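Putative lipoprotein (Bacteroides fragilis, PDB 4GBS) probably binds haem at the cell surface as a lipoprotein of the HmuY family. Local coordinates at residues A[44-49]-A[65-70]. Residues are numbered along the deposited sequence; the frame is centred on the assembly and turned at random.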
loop_
_atom_site.group_PDB
_atom_site.type_symbol
_atom_site.label_atom_id
_atom_site.label_comp_id
_atom_site.label_asym_id
_atom_site.label_seq_id
_atom_site.Cartn_x
_atom_site.Cartn_y
_atom_site.Cartn_z
ATOM N N TYR A 44 3.754 -6.982 4.744
ATOM C CA TYR A 44 4.811 -6.021 5.035
ATOM C C TYR A 44 5.810 -5.975 3.897
ATOM O O TYR A 44 6.240 -7.012 3.398
ATOM C CB TYR A 44 5.514 -6.371 6.359
ATOM C CG TYR A 44 4.560 -6.425 7.532
ATOM C CD1 TYR A 44 4.231 -5.269 8.247
ATOM C CD2 TYR A 44 3.970 -7.627 7.923
ATOM C CE1 TYR A 44 3.338 -5.311 9.320
ATOM C CE2 TYR A 44 3.093 -7.684 9.008
ATOM C CZ TYR A 44 2.784 -6.523 9.707
ATOM O OH TYR A 44 1.912 -6.574 10.772
ATOM N N ILE A 45 6.148 -4.749 3.475
ATOM C CA ILE A 45 7.081 -4.475 2.394
ATOM C C ILE A 45 8.255 -3.710 2.964
ATOM O O ILE A 45 8.074 -2.697 3.643
ATOM C CB ILE A 45 6.387 -3.699 1.237
ATOM C CG1 ILE A 45 5.093 -4.411 0.767
ATOM C CG2 ILE A 45 7.348 -3.431 0.076
ATOM C CD1 ILE A 45 3.980 -3.511 0.555
ATOM N N ASN A 46 9.454 -4.192 2.682
ATOM C CA ASN A 46 10.671 -3.526 3.087
ATOM C C ASN A 46 11.417 -3.131 1.807
ATOM O O ASN A 46 11.998 -3.974 1.114
ATOM C CB ASN A 46 11.494 -4.408 4.028
ATOM C CG ASN A 46 12.618 -3.692 4.719
ATOM O OD1 ASN A 46 13.280 -2.811 4.161
ATOM N ND2 ASN A 46 12.905 -4.120 5.933
ATOM N N LEU A 47 11.331 -1.835 1.478
ATOM C CA LEU A 47 11.941 -1.220 0.309
ATOM C C LEU A 47 13.459 -1.067 0.484
ATOM O O LEU A 47 14.173 -0.940 -0.509
ATOM C CB LEU A 47 11.289 0.150 0.056
ATOM C CG LEU A 47 9.826 0.138 -0.421
ATOM C CD1 LEU A 47 9.251 1.524 -0.414
ATOM C CD2 LEU A 47 9.689 -0.468 -1.805
ATOM N N HIS A 48 13.951 -1.093 1.733
ATOM C CA HIS A 48 15.371 -1.012 2.050
ATOM C C HIS A 48 16.076 -2.332 1.740
ATOM O O HIS A 48 17.184 -2.312 1.193
ATOM C CB HIS A 48 15.597 -0.647 3.529
ATOM C CG HIS A 48 15.211 0.750 3.910
ATOM N ND1 HIS A 48 13.875 1.141 3.997
ATOM C CD2 HIS A 48 15.991 1.782 4.313
ATOM C CE1 HIS A 48 13.894 2.401 4.408
ATOM N NE2 HIS A 48 15.147 2.832 4.609
ATOM N N THR A 49 15.454 -3.474 2.116
ATOM C CA THR A 49 16.050 -4.807 1.937
ATOM C C THR A 49 15.442 -5.564 0.732
ATOM O O THR A 49 15.943 -6.642 0.393
ATOM C CB THR A 49 15.878 -5.657 3.214
ATOM O OG1 THR A 49 14.493 -5.843 3.505
ATOM C CG2 THR A 49 16.595 -5.065 4.430
ATOM N N PRO A 65 6.686 -7.091 12.117
ATOM C CA PRO A 65 8.089 -7.537 12.174
ATOM C C PRO A 65 9.004 -6.409 12.664
ATOM O O PRO A 65 8.574 -5.252 12.777
ATOM C CB PRO A 65 8.391 -7.940 10.721
ATOM C CG PRO A 65 7.466 -7.145 9.902
ATOM C CD PRO A 65 6.221 -6.958 10.723
ATOM N N ASP A 66 10.261 -6.740 12.962
ATOM C CA ASP A 66 11.230 -5.774 13.488
ATOM C C ASP A 66 11.440 -4.612 12.512
ATOM O O ASP A 66 11.542 -3.464 12.938
ATOM C CB ASP A 66 12.582 -6.457 13.801
ATOM C CG ASP A 66 12.562 -7.507 14.909
ATOM O OD1 ASP A 66 11.488 -8.124 15.132
ATOM O OD2 ASP A 66 13.636 -7.741 15.533
ATOM N N THR A 67 11.451 -4.900 11.208
ATOM C CA THR A 67 11.735 -3.888 10.206
ATOM C C THR A 67 10.740 -4.024 9.042
ATOM O O THR A 67 10.379 -5.136 8.654
ATOM C CB THR A 67 13.215 -4.056 9.775
ATOM O OG1 THR A 67 13.579 -3.003 8.895
ATOM C CG2 THR A 67 13.534 -5.433 9.158
ATOM N N TRP A 68 10.261 -2.874 8.530
ATOM C CA TRP A 68 9.303 -2.727 7.412
ATOM C C TRP A 68 9.108 -1.245 7.090
ATOM O O TRP A 68 9.331 -0.387 7.950
ATOM C CB TRP A 68 7.941 -3.404 7.702
ATOM C CG TRP A 68 7.289 -2.971 8.987
ATOM C CD1 TRP A 68 7.649 -3.335 10.254
ATOM C CD2 TRP A 68 6.096 -2.185 9.120
ATOM N NE1 TRP A 68 6.814 -2.748 11.170
ATOM C CE2 TRP A 68 5.842 -2.045 10.505
ATOM C CE3 TRP A 68 5.252 -1.530 8.204
ATOM C CZ2 TRP A 68 4.766 -1.294 10.997
ATOM C CZ3 TRP A 68 4.184 -0.794 8.689
ATOM C CH2 TRP A 68 3.952 -0.676 10.072
ATOM N N ASP A 69 8.697 -0.943 5.859
ATOM C CA ASP A 69 8.473 0.437 5.428
ATOM C C ASP A 69 6.967 0.717 5.280
ATOM O O ASP A 69 6.504 1.786 5.706
ATOM C CB ASP A 69 9.226 0.715 4.126
ATOM C CG ASP A 69 10.718 0.637 4.325
ATOM O OD1 ASP A 69 11.192 1.003 5.419
ATOM O OD2 ASP A 69 11.412 0.205 3.399
ATOM N N LEU A 70 6.207 -0.243 4.728
ATOM C CA LEU A 70 4.751 -0.129 4.617
ATOM C C LEU A 70 4.121 -1.526 4.674
ATOM O O LEU A 70 4.827 -2.537 4.587
ATOM C CB LEU A 70 4.277 0.638 3.355
ATOM C CG LEU A 70 4.500 0.026 1.965
ATOM C CD1 LEU A 70 3.469 0.560 0.979
ATOM C CD2 LEU A 70 5.945 0.218 1.482
#
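A classic beta bulge starts this strand pairing: Asp69 and Leu70 both face Ile45. Ile45 O takes two N-H groups in its carbonyl plane, from Asp69 N at 2.9 Å and Leu70 N at 3.3 Å, while Ile45 N sends an almost straight bond (173°) back to Leu70 O, nearly along the C=O axis. The bulge lies where strand 70-73 begins beside strand 43-46, the two central strands of an antiparallel four-stranded sheet within the HmuY-family region.

Where strand 43-46 ends, the carboxylate of Asp69 holds the turn. His48 ND1 comes to Asp69 OD2 at 2.7 Å, the oxygen lying in the imidazole plane and using its syn lone pair. Leu47 N reaches the same oxygen from above the carboxylate plane at 2.8 Å; His48 N adds a weak bond. The other imidazole nitrogen, NE2, is hydrogen-bonded to Asp169, so each ring nitrogen meets a carboxylate, which would probably favour the protonated form of the ring. Asn46, with CG anti to the backbone N (chi1 -168°), closes an Asx motif over the same turn: its OD1 accepts Thr49 N at 3.1 Å, from above the amide plane.

At the other end, Pro65 covers one face of the Tyr44 ring, and Trp68 meets its CD1 edge. Pro65 CD sits over the middle of the phenol face, 3.3 Å from the ring centroid, a CH-pi contact almost exactly on the ring normal. The CD1 edge of Tyr44 points at the face of the Trp68 five-membered ring, a T-shaped pair with planes at 71°, and Tyr44 OH is hydrogen-bonded to Asp64. On the Ile45 and Leu70 face of the sheet, Ile45 CD1 packs on Leu70 CG at 3.8 Å. Phe20 from strand 19-24 touches Ile45 and Leu47.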